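Peptidase S9 prolyl oligopeptidase catalytic domain-containing protein (Pyrococcus horikoshii, PDB 4HXF) is a self-compartmentalizing hexameric serine protease, an acylaminoacyl peptidase that probably cleaves peptides with an alpha/beta-hydrolase domain paired with a beta-propeller. Local coordinates at residues G176-G180 with D223-I229; D181-V187 with W200-K206; R228-K234 with D244-D250; G272-F276 with L286-D290. All coordinates share one frame; numbering follows the deposited sequence.

Interaction 1. Residues G176-G180 with D223-I229; sequences GIWHG and DSDGERI
His179 reaches from the end of its strand to the turn 224-228, where its ND1 lies 2.6 Å from Ser224 OG in a short hydrogen bond. The ring is carried there because CG stands anti to the backbone N (chi1 -179°), beside its own carbonyl carbon. Ser224 is well chosen: its OG meets the histidine while also accepting from Gly226 N at 2.9 Å, closing an ST turn. On the far edge, a water 2.8 Å from His179 NE2 donates to Glu227 O, so both ring nitrogens are occupied. Ile229 lays CG1 over one ring face, 3.7 Å from the centroid and 16° off the normal, a CH-pi contact that covers that face. With alanine the ring is gone, and Ser224 OG would probably lose its partner in the other blade, keeping the bond from Gly226 N, while Ile229 CG1 would lose the surface it rests on. Further back, Ile177 extends CD1 to within 3.4 Å of Asp223 O, the aliphatic tip covering the backbone of the strand end. Gly226 suits the turn because a CB would press on the preceding carbonyl oxygen, and Asp225 OD1 braces it by accepting from Glu227 N and Arg228 N. The contact joins two adjacent propeller blades: strand 182-188 packs Val184 against Ile177, His179 and Ile229, while Asp223 bridges to Arg270 at the end of strand 264-270.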
# COMPACT_ATOMS: atom_id res chain seq x y z
N GLY A 176 37.96 4.79 18.29
CA GLY A 176 38.00 4.50 19.72
C GLY A 176 37.99 3.06 20.00
O GLY A 176 37.33 2.34 19.33
N ILE A 177 38.74 2.67 21.02
CA ILE A 177 38.78 1.34 21.57
C ILE A 177 38.65 1.37 23.09
O ILE A 177 39.08 2.32 23.75
CB ILE A 177 40.02 0.53 21.15
CG1 ILE A 177 41.29 1.22 21.64
CG2 ILE A 177 40.08 0.38 19.62
CD1 ILE A 177 42.50 0.32 21.67
N TRP A 178 38.18 0.28 23.65
CA TRP A 178 38.33 0.10 25.08
C TRP A 178 39.76 -0.14 25.53
O TRP A 178 40.52 -0.84 24.90
CB TRP A 178 37.50 -1.08 25.58
CG TRP A 178 35.99 -0.90 25.59
CD1 TRP A 178 35.08 -1.53 24.80
CD2 TRP A 178 35.23 -0.07 26.49
NE1 TRP A 178 33.84 -1.23 25.13
CE2 TRP A 178 33.83 -0.32 26.13
CE3 TRP A 178 35.55 0.88 27.46
CZ2 TRP A 178 32.81 0.33 26.73
CZ3 TRP A 178 34.49 1.50 28.14
CH2 TRP A 178 33.15 1.25 27.74
N HIS A 179 40.08 0.41 26.71
CA HIS A 179 41.30 0.09 27.41
C HIS A 179 40.91 -0.05 28.86
O HIS A 179 40.87 0.92 29.65
CB HIS A 179 42.37 1.16 27.18
CG HIS A 179 43.69 0.84 27.88
ND1 HIS A 179 44.41 -0.25 27.59
CD2 HIS A 179 44.42 1.57 28.86
CE1 HIS A 179 45.49 -0.29 28.42
NE2 HIS A 179 45.51 0.84 29.18
N GLY A 180 40.54 -1.27 29.21
CA GLY A 180 39.97 -1.54 30.55
C GLY A 180 38.66 -0.76 30.64
O GLY A 180 37.79 -0.90 29.74
N ASP A 223 44.22 -1.79 19.48
CA ASP A 223 43.81 -2.84 20.39
C ASP A 223 44.35 -2.60 21.77
O ASP A 223 45.17 -1.72 21.96
CB ASP A 223 44.24 -4.21 19.77
CG ASP A 223 43.37 -5.42 20.27
OD1 ASP A 223 42.36 -5.18 20.96
OD2 ASP A 223 43.79 -6.54 19.96
N SER A 224 43.85 -3.35 22.74
CA SER A 224 44.28 -3.35 24.09
C SER A 224 44.02 -4.66 24.72
O SER A 224 43.01 -5.36 24.42
CB SER A 224 43.53 -2.23 24.82
OG SER A 224 43.71 -2.32 26.25
N ASP A 225 44.88 -5.02 25.63
CA ASP A 225 44.59 -6.18 26.51
C ASP A 225 44.27 -5.76 27.94
O ASP A 225 44.36 -6.61 28.84
CB ASP A 225 45.76 -7.14 26.47
CG ASP A 225 46.98 -6.61 27.10
OD1 ASP A 225 46.98 -5.57 27.75
OD2 ASP A 225 48.01 -7.31 26.84
N GLY A 226 44.01 -4.47 28.17
CA GLY A 226 43.65 -3.93 29.50
C GLY A 226 44.84 -3.35 30.23
O GLY A 226 44.72 -2.48 31.09
N GLU A 227 46.04 -3.78 29.84
CA GLU A 227 47.29 -3.27 30.43
C GLU A 227 48.16 -2.52 29.41
O GLU A 227 48.77 -1.51 29.70
CB GLU A 227 48.11 -4.47 31.00
CG GLU A 227 47.44 -5.27 32.16
CD GLU A 227 47.08 -4.39 33.36
OE1 GLU A 227 47.83 -3.42 33.64
OE2 GLU A 227 46.03 -4.66 34.01
N ARG A 228 48.20 -3.05 28.20
CA ARG A 228 48.99 -2.46 27.17
C ARG A 228 48.09 -2.08 25.98
O ARG A 228 47.17 -2.85 25.59
CB ARG A 228 49.98 -3.54 26.66
CG ARG A 228 51.14 -3.95 27.59
CD ARG A 228 51.56 -5.39 27.25
NE ARG A 228 50.59 -6.37 27.79
CZ ARG A 228 50.59 -6.85 29.05
NH1 ARG A 228 51.49 -6.47 29.93
NH2 ARG A 228 49.67 -7.70 29.45
N ILE A 229 48.43 -0.97 25.37
CA ILE A 229 47.74 -0.52 24.16
C ILE A 229 48.58 -0.87 22.95
O ILE A 229 49.79 -0.63 22.93
CB ILE A 229 47.50 0.97 24.17
CG1 ILE A 229 46.68 1.40 25.40
CG2 ILE A 229 46.83 1.47 22.83
CD1 ILE A 229 46.55 2.91 25.64
O HOH W 1 47.53 1.09 31.10

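Interaction 2. Residues D181-V187 with W200-K206; sequences DSIVVSV and WDIYLWK
Val185 N donates to Tyr203 O at 2.8 Å and a nearly straight 174°, and Tyr203 N returns the bond to Val185 O. This is the central pair of an antiparallel beta hairpin, strands 182-188 and 200-206, the middle two strands of a four-stranded propeller blade. Ile183 with Trp205 and Val187 with Asp201 repeat this pair of hydrogen bonds on either side. Ile183, Val184, Val185, Val187 and Ile202 are beta-branched, which suits the extended backbone. On one face Val184 is wedged between two neighbours, its CG1 3.6 Å from Ile202 CG2 and its CG2 3.7 Å from Leu204 CD1; this face packs on strand 219-224 of the next blade, where Ser186 OG finds Ala221 N. On the other, Ile183 runs alongside Trp205, its CD1 4.0 Å from Trp205 CE3, and Val187 CG2 leans obliquely against the Tyr203 ring, while Phe168 of the preceding blade stacks on Trp205. At the open end Asp181 turns its carboxylate to Arg117, and Lys206, its chain extended, lays its methylenes beside Asp181 O and Ser182 OG, ending with Lys206 NZ donating at 3.0 Å to a water that also lies 3.1 Å from Ser182 OG.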
# COMPACT_ATOMS: atom_id res chain seq x y z
N ASP A 181 38.52 0.12 31.62
CA ASP A 181 37.33 1.00 31.81
C ASP A 181 37.43 2.39 31.20
O ASP A 181 36.49 3.21 31.29
CB ASP A 181 36.94 1.15 33.31
CG ASP A 181 36.22 -0.05 33.82
OD1 ASP A 181 35.54 -0.73 33.01
OD2 ASP A 181 36.51 -0.41 34.97
N SER A 182 38.56 2.63 30.51
CA SER A 182 38.73 3.83 29.71
C SER A 182 38.58 3.59 28.26
O SER A 182 38.46 2.46 27.82
CB SER A 182 40.17 4.40 29.99
OG SER A 182 40.31 4.64 31.39
N ILE A 183 38.46 4.66 27.49
CA ILE A 183 38.40 4.57 26.09
C ILE A 183 39.62 5.34 25.47
O ILE A 183 39.90 6.47 25.88
CB ILE A 183 37.11 5.20 25.53
CG1 ILE A 183 35.86 4.45 26.09
CG2 ILE A 183 37.07 5.19 24.01
CD1 ILE A 183 34.57 5.22 25.83
N VAL A 184 40.36 4.67 24.59
CA VAL A 184 41.50 5.32 23.86
C VAL A 184 40.94 5.87 22.57
O VAL A 184 40.34 5.13 21.73
CB VAL A 184 42.66 4.36 23.58
CG1 VAL A 184 43.85 5.12 23.00
CG2 VAL A 184 43.13 3.68 24.84
N VAL A 185 41.06 7.16 22.42
CA VAL A 185 40.45 7.89 21.33
C VAL A 185 41.49 8.45 20.40
O VAL A 185 42.33 9.22 20.86
CB VAL A 185 39.49 9.01 21.79
CG1 VAL A 185 38.80 9.77 20.64
CG2 VAL A 185 38.39 8.39 22.82
N SER A 186 41.45 8.09 19.12
CA SER A 186 42.46 8.57 18.13
C SER A 186 41.79 9.56 17.19
O SER A 186 40.75 9.20 16.58
CB SER A 186 43.09 7.38 17.36
OG SER A 186 43.65 6.43 18.26
N VAL A 187 42.32 10.79 17.11
CA VAL A 187 41.64 11.89 16.40
C VAL A 187 42.68 12.42 15.39
O VAL A 187 43.81 12.70 15.74
CB VAL A 187 41.26 13.02 17.37
CG1 VAL A 187 40.69 14.20 16.64
CG2 VAL A 187 40.31 12.48 18.51
N TRP A 200 47.94 11.94 14.19
CA TRP A 200 46.84 11.85 15.15
C TRP A 200 47.22 12.40 16.48
O TRP A 200 48.39 12.50 16.84
CB TRP A 200 46.53 10.34 15.43
CG TRP A 200 45.88 9.63 14.27
CD1 TRP A 200 44.48 9.48 14.02
CD2 TRP A 200 46.55 8.93 13.18
NE1 TRP A 200 44.27 8.75 12.90
CE2 TRP A 200 45.50 8.41 12.32
CE3 TRP A 200 47.88 8.80 12.79
CZ2 TRP A 200 45.79 7.70 11.18
CZ3 TRP A 200 48.14 8.04 11.68
CH2 TRP A 200 47.12 7.58 10.83
N ASP A 201 46.20 12.81 17.23
CA ASP A 201 46.27 13.06 18.66
C ASP A 201 45.53 11.92 19.35
O ASP A 201 44.50 11.48 18.82
CB ASP A 201 45.64 14.38 19.02
CG ASP A 201 46.28 15.57 18.28
OD1 ASP A 201 47.47 15.51 17.93
OD2 ASP A 201 45.55 16.53 18.10
N ILE A 202 46.07 11.38 20.40
CA ILE A 202 45.48 10.25 21.08
C ILE A 202 45.18 10.61 22.52
O ILE A 202 46.02 11.15 23.27
CB ILE A 202 46.42 9.01 21.00
CG1 ILE A 202 46.85 8.71 19.56
CG2 ILE A 202 45.85 7.76 21.72
CD1 ILE A 202 47.84 7.54 19.38
N TYR A 203 43.94 10.32 22.90
CA TYR A 203 43.44 10.65 24.25
C TYR A 203 42.98 9.44 25.01
O TYR A 203 42.59 8.44 24.43
CB TYR A 203 42.25 11.60 24.17
CG TYR A 203 42.51 12.84 23.44
CD1 TYR A 203 42.89 14.00 24.12
CD2 TYR A 203 42.37 12.90 22.04
CE1 TYR A 203 43.15 15.18 23.42
CE2 TYR A 203 42.63 14.08 21.36
CZ TYR A 203 43.01 15.19 22.07
OH TYR A 203 43.28 16.40 21.41
N LEU A 204 43.03 9.52 26.33
CA LEU A 204 42.45 8.49 27.22
C LEU A 204 41.26 9.16 27.86
O LEU A 204 41.39 10.25 28.50
CB LEU A 204 43.47 8.08 28.25
CG LEU A 204 43.14 6.82 28.99
CD1 LEU A 204 42.99 5.61 28.05
CD2 LEU A 204 44.21 6.63 30.07
N TRP A 205 40.10 8.57 27.65
CA TRP A 205 38.78 9.12 28.03
C TRP A 205 38.13 8.23 29.06
O TRP A 205 38.12 7.00 28.97
CB TRP A 205 37.91 9.28 26.79
CG TRP A 205 36.69 10.13 26.94
CD1 TRP A 205 36.47 11.43 26.48
CD2 TRP A 205 35.41 9.71 27.53
NE1 TRP A 205 35.21 11.82 26.78
CE2 TRP A 205 34.53 10.84 27.40
CE3 TRP A 205 34.95 8.54 28.03
CZ2 TRP A 205 33.20 10.80 27.83
CZ3 TRP A 205 33.59 8.50 28.51
CH2 TRP A 205 32.75 9.60 28.40
N LYS A 206 37.61 8.83 30.13
CA LYS A 206 36.76 8.12 31.07
C LYS A 206 35.80 9.10 31.77
O LYS A 206 36.20 10.17 32.24
CB LYS A 206 37.61 7.43 32.12
CG LYS A 206 36.79 6.54 33.10
CD LYS A 206 37.78 5.71 33.89
CE LYS A 206 37.17 4.84 34.96
NZ LYS A 206 38.28 3.98 35.48
O HOH W 2 40.05 2.53 33.60

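Interaction 3. Residues R228-K234 with D244-D250; sequences RILLYGK and DKIYIYD. With MG (magnesium ion), chain D.
Six backbone hydrogen bonds tie Ile229, Leu231 and Gly233 to Tyr249, Tyr247 and Lys245, two for each antiparallel pair. They are straightest at Ile229 N to Tyr249 O, whereas beside the corner at Gly233 the donor Gly233 N tilts 31° from the carbonyl plane of Lys245. Glycine is needed at that corner, since a CB would collide with the preceding carbonyl oxygen and would approach Asp244 OD1, already 3.2 Å from Gly233 CA.

Apolar packing occupies both faces. Leu231 sets CD1 against Tyr249 CB at 3.8 Å, and Ile229 brings CD1 to the edge of the Tyr249 ring; on the reverse face Leu230 CD1 slants toward Ile246, and Arg228 lays its methylenes alongside Ile248 CG2. The Tyr247 ring turns an edge to Gly233 O, and the aliphatic part of Lys234 packs against its hydroxyl end, Lys234 CE 3.4 Å from Tyr247 OH.

Polar and metal contacts gather at one end. Tyr232, its CG anti to the backbone N (chi1 -175°), reaches along the strand until CZ is 3.4 Å from Asp244 CB, with ring and carboxylate planes 24° apart. Asp244 OD2 binds the magnesium ion at 2.1 Å; four waters and Glu263 complete six ligands. One of those waters donates to Tyr232 OH at 2.6 Å, a second-shell link, while Val264 O also bonds that hydroxyl. Lys237 bridges to Asp244 OD1, the oxygen the metal does not take, and probably helps to orient the carboxylate.

The whole is the middle strand pair of a propeller blade, its loop end carrying a largely hydrated magnesium site.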
# COMPACT_ATOMS: atom_id res chain seq x y z
N ARG A 228 48.20 -3.05 28.20
CA ARG A 228 48.99 -2.46 27.17
C ARG A 228 48.09 -2.08 25.98
O ARG A 228 47.17 -2.85 25.59
CB ARG A 228 49.98 -3.54 26.66
CG ARG A 228 51.14 -3.95 27.59
CD ARG A 228 51.56 -5.39 27.25
NE ARG A 228 50.59 -6.37 27.79
CZ ARG A 228 50.59 -6.85 29.05
NH1 ARG A 228 51.49 -6.47 29.93
NH2 ARG A 228 49.67 -7.70 29.45
N ILE A 229 48.43 -0.97 25.37
CA ILE A 229 47.74 -0.52 24.16
C ILE A 229 48.58 -0.87 22.95
O ILE A 229 49.79 -0.63 22.93
CB ILE A 229 47.50 0.97 24.17
CG1 ILE A 229 46.68 1.40 25.40
CG2 ILE A 229 46.83 1.47 22.83
CD1 ILE A 229 46.55 2.91 25.64
N LEU A 230 47.94 -1.42 21.91
CA LEU A 230 48.61 -1.69 20.64
C LEU A 230 48.37 -0.56 19.66
O LEU A 230 47.23 -0.15 19.41
CB LEU A 230 48.02 -3.01 20.09
CG LEU A 230 48.75 -3.66 18.92
CD1 LEU A 230 50.22 -4.12 19.18
CD2 LEU A 230 47.88 -4.82 18.32
N LEU A 231 49.46 -0.06 19.13
CA LEU A 231 49.50 1.10 18.27
C LEU A 231 49.95 0.66 16.87
O LEU A 231 50.86 -0.20 16.75
CB LEU A 231 50.47 2.16 18.86
CG LEU A 231 50.13 2.74 20.26
CD1 LEU A 231 51.36 3.56 20.79
CD2 LEU A 231 48.87 3.62 20.19
N TYR A 232 49.39 1.32 15.89
CA TYR A 232 49.62 1.00 14.48
C TYR A 232 50.06 2.17 13.71
O TYR A 232 49.32 3.17 13.65
CB TYR A 232 48.31 0.44 13.87
CG TYR A 232 48.49 -0.03 12.43
CD1 TYR A 232 48.94 -1.35 12.12
CD2 TYR A 232 48.16 0.81 11.40
CE1 TYR A 232 49.10 -1.75 10.80
CE2 TYR A 232 48.26 0.42 10.10
CZ TYR A 232 48.74 -0.87 9.80
OH TYR A 232 48.83 -1.28 8.45
N GLY A 233 51.30 2.09 13.13
CA GLY A 233 51.81 3.16 12.33
C GLY A 233 53.28 3.31 12.62
O GLY A 233 53.99 2.35 12.61
N LYS A 234 53.69 4.56 12.83
CA LYS A 234 55.07 4.90 13.27
C LYS A 234 54.99 6.05 14.26
O LYS A 234 54.01 6.81 14.24
CB LYS A 234 55.94 5.33 12.11
CG LYS A 234 56.10 4.29 10.99
CD LYS A 234 56.97 3.16 11.34
CE LYS A 234 58.40 3.57 11.64
NZ LYS A 234 59.12 3.91 10.41
N ASP A 244 53.76 0.78 7.73
CA ASP A 244 53.17 0.73 9.10
C ASP A 244 53.63 -0.40 9.91
O ASP A 244 53.75 -1.53 9.43
CB ASP A 244 51.68 0.74 9.02
CG ASP A 244 51.17 2.07 8.52
OD1 ASP A 244 51.36 3.09 9.15
OD2 ASP A 244 50.76 2.19 7.35
N LYS A 245 54.02 -0.07 11.13
CA LYS A 245 54.47 -1.05 12.09
C LYS A 245 53.54 -1.09 13.33
O LYS A 245 52.49 -0.52 13.37
CB LYS A 245 55.88 -0.70 12.56
CG LYS A 245 56.94 -0.52 11.47
CD LYS A 245 57.18 -1.77 10.58
CE LYS A 245 58.35 -1.52 9.57
NZ LYS A 245 59.75 -1.49 10.17
N ILE A 246 53.87 -1.89 14.28
CA ILE A 246 53.09 -1.99 15.53
C ILE A 246 54.03 -1.82 16.77
O ILE A 246 55.23 -2.20 16.77
CB ILE A 246 52.30 -3.33 15.63
CG1 ILE A 246 53.25 -4.50 15.46
CG2 ILE A 246 51.09 -3.24 14.70
CD1 ILE A 246 52.52 -5.85 15.41
N TYR A 247 53.47 -1.25 17.82
CA TYR A 247 54.12 -0.88 19.04
C TYR A 247 53.20 -1.20 20.22
O TYR A 247 51.96 -1.13 20.09
CB TYR A 247 54.37 0.63 19.11
CG TYR A 247 55.15 1.16 17.96
CD1 TYR A 247 56.49 1.33 18.07
CD2 TYR A 247 54.55 1.46 16.77
CE1 TYR A 247 57.24 1.75 16.98
CE2 TYR A 247 55.24 1.90 15.71
CZ TYR A 247 56.61 2.01 15.81
OH TYR A 247 57.30 2.43 14.70
N ILE A 248 53.81 -1.62 21.32
CA ILE A 248 53.09 -1.85 22.59
C ILE A 248 53.35 -0.62 23.43
O ILE A 248 54.51 -0.20 23.62
CB ILE A 248 53.57 -3.17 23.25
CG1 ILE A 248 53.03 -4.39 22.42
CG2 ILE A 248 53.14 -3.22 24.73
CD1 ILE A 248 53.76 -5.72 22.81
N TYR A 249 52.29 -0.07 23.99
CA TYR A 249 52.40 1.07 24.88
C TYR A 249 51.86 0.73 26.27
O TYR A 249 50.70 0.44 26.44
CB TYR A 249 51.72 2.27 24.30
CG TYR A 249 51.72 3.45 25.24
CD1 TYR A 249 52.91 4.11 25.58
CD2 TYR A 249 50.54 3.95 25.70
CE1 TYR A 249 52.89 5.23 26.41
CE2 TYR A 249 50.51 5.04 26.50
CZ TYR A 249 51.67 5.66 26.86
OH TYR A 249 51.52 6.74 27.68
N ASP A 250 52.73 0.88 27.28
CA ASP A 250 52.27 0.66 28.67
C ASP A 250 52.81 1.73 29.61
O ASP A 250 52.96 1.48 30.83
CB ASP A 250 52.78 -0.67 29.09
CG ASP A 250 54.31 -0.70 29.12
OD1 ASP A 250 55.00 0.33 28.93
OD2 ASP A 250 54.82 -1.81 29.30
MG MG D . 50.46 1.49 5.38
O HOH W 3 53.52 -4.16 30.03
O HOH W 4 49.01 4.35 10.87
O HOH W 5 49.04 0.04 6.19
O HOH W 6 51.77 2.88 4.60
O HOH W 7 50.06 0.76 3.48
O HOH W 8 48.94 3.01 5.17

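Interaction 4. Residues G272-F276 with L286-D290; sequences GKVYF and LYLWD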
# COMPACT_ATOMS: atom_id res chain seq x y z
N GLY A 272 49.02 -10.01 26.44
CA GLY A 272 50.42 -9.63 26.20
C GLY A 272 51.14 -10.24 24.98
O GLY A 272 52.31 -9.80 24.66
N LYS A 273 50.44 -11.18 24.24
CA LYS A 273 50.98 -11.70 22.92
C LYS A 273 50.31 -10.94 21.81
O LYS A 273 49.15 -10.61 21.90
CB LYS A 273 50.68 -13.18 22.71
CG LYS A 273 51.03 -14.06 23.90
CD LYS A 273 50.86 -15.53 23.51
CE LYS A 273 51.26 -16.44 24.70
NZ LYS A 273 52.07 -17.64 24.32
N VAL A 274 51.08 -10.71 20.75
CA VAL A 274 50.55 -10.02 19.59
C VAL A 274 50.55 -10.97 18.39
O VAL A 274 51.58 -11.58 18.00
CB VAL A 274 51.40 -8.80 19.26
CG1 VAL A 274 50.89 -8.05 17.98
CG2 VAL A 274 51.42 -7.83 20.48
N TYR A 275 49.41 -11.00 17.77
CA TYR A 275 49.28 -11.77 16.52
C TYR A 275 49.16 -10.76 15.40
O TYR A 275 48.45 -9.79 15.53
CB TYR A 275 47.97 -12.60 16.55
CG TYR A 275 48.08 -13.72 17.59
CD1 TYR A 275 47.74 -13.50 18.88
CD2 TYR A 275 48.55 -14.91 17.23
CE1 TYR A 275 47.85 -14.52 19.82
CE2 TYR A 275 48.63 -15.98 18.16
CZ TYR A 275 48.23 -15.74 19.43
OH TYR A 275 48.36 -16.76 20.45
N PHE A 276 49.86 -11.02 14.29
CA PHE A 276 49.88 -10.03 13.25
C PHE A 276 50.22 -10.67 11.89
O PHE A 276 50.86 -11.69 11.84
CB PHE A 276 50.91 -8.95 13.61
CG PHE A 276 52.34 -9.39 13.60
CD1 PHE A 276 52.90 -9.89 14.77
CD2 PHE A 276 53.13 -9.22 12.48
CE1 PHE A 276 54.21 -10.27 14.76
CE2 PHE A 276 54.45 -9.59 12.51
CZ PHE A 276 55.00 -10.13 13.67
N LEU A 286 50.91 -14.84 8.57
CA LEU A 286 50.58 -14.74 10.02
C LEU A 286 51.72 -15.17 10.94
O LEU A 286 52.37 -16.21 10.76
CB LEU A 286 49.33 -15.62 10.35
CG LEU A 286 48.81 -15.58 11.81
CD1 LEU A 286 48.34 -14.13 12.19
CD2 LEU A 286 47.60 -16.52 11.90
N TYR A 287 51.98 -14.28 11.89
CA TYR A 287 53.00 -14.42 12.91
C TYR A 287 52.39 -14.13 14.28
O TYR A 287 51.33 -13.56 14.40
CB TYR A 287 54.12 -13.38 12.66
CG TYR A 287 54.85 -13.57 11.36
CD1 TYR A 287 54.40 -13.00 10.22
CD2 TYR A 287 55.93 -14.42 11.24
CE1 TYR A 287 55.05 -13.21 9.02
CE2 TYR A 287 56.57 -14.70 10.02
CZ TYR A 287 56.12 -14.03 8.90
OH TYR A 287 56.77 -14.26 7.73
N LEU A 288 53.19 -14.51 15.29
CA LEU A 288 52.97 -14.20 16.69
C LEU A 288 54.23 -13.51 17.23
O LEU A 288 55.33 -13.86 16.86
CB LEU A 288 52.76 -15.55 17.48
CG LEU A 288 53.26 -15.65 18.95
CD1 LEU A 288 52.21 -14.90 19.75
CD2 LEU A 288 53.44 -17.02 19.51
N TRP A 289 54.05 -12.55 18.13
CA TRP A 289 55.16 -12.04 18.96
C TRP A 289 54.85 -12.33 20.36
O TRP A 289 53.85 -11.96 20.89
CB TRP A 289 55.42 -10.55 18.69
CG TRP A 289 56.53 -9.99 19.52
CD1 TRP A 289 57.85 -9.81 19.17
CD2 TRP A 289 56.39 -9.38 20.80
NE1 TRP A 289 58.53 -9.16 20.17
CE2 TRP A 289 57.72 -8.92 21.18
CE3 TRP A 289 55.35 -9.23 21.68
CZ2 TRP A 289 57.96 -8.32 22.41
CZ3 TRP A 289 55.60 -8.63 22.91
CH2 TRP A 289 56.88 -8.19 23.26
N ASP A 290 55.80 -13.00 21.02
CA ASP A 290 55.63 -13.38 22.47
C ASP A 290 56.92 -13.02 23.20
O ASP A 290 57.24 -13.62 24.24
CB ASP A 290 55.37 -14.86 22.64
CG ASP A 290 56.52 -15.74 22.10
OD1 ASP A 290 57.61 -15.23 21.71
OD2 ASP A 290 56.32 -16.98 22.03
O HOH W 9 53.96 -18.32 22.63
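Phe276 and Tyr287 cross obliquely, so that Tyr287 CB, not its ring, sits over the phenyl face, 3.8 Å from the centroid and 22° off the normal. The two rings run nearly parallel, planes 24° apart, but are slid so far that they barely overlap, their centroids 5.7 Å apart. Phe276 achieves this because its CG is tucked between backbone N and carbonyl carbon (chi1 68°), which swings the ring across to the facing strand; its CE1 then meets Trp289 CB at 4.1 Å. With an alanine in its place, Tyr287 CB would probably lose the ring face beneath it and Trp289 CB its contact with CE1, and a gap would open on that face of the sheet. On the other face of the sheet, Tyr275 and Leu288 lie side by side, Leu288 CD1 standing over the tyrosine ring 4.2 Å from its centroid; the same methyl also touches Lys273 CB. Hydrogen-bonded pairs Val274 with Trp289 and Phe276 with Tyr287 fix this register. These are the middle strands of a propeller blade: Val274, Phe276 and Trp289 pack on strand 245-249 of the preceding blade, while Tyr275 and Leu286 face strands 302-308 and 312-317 of the following one.

From the N terminus, interaction 1 opens at 176 and closes at 229, and within its loop interaction 2 closes the hairpin 181-206. Interaction 3 follows in series, sharing Arg228 and Ile229 with interaction 1, and returns the chain at 244-250; interaction 4 then closes its hairpin at 286-290. None cross. Interactions 2, 3 and 4 each build the middle of one of three consecutive blades, whereas interaction 1 spans the first two. Between blades, Val184 touches Ile229, and Ile248 and Ile246 pack on Trp289 and Val274. Asp225 OD2 also reaches Gly272 N, linking interaction 1 to interaction 4. Interactions 2 and 4 do not meet, their nearest atoms lying about 15 Å apart.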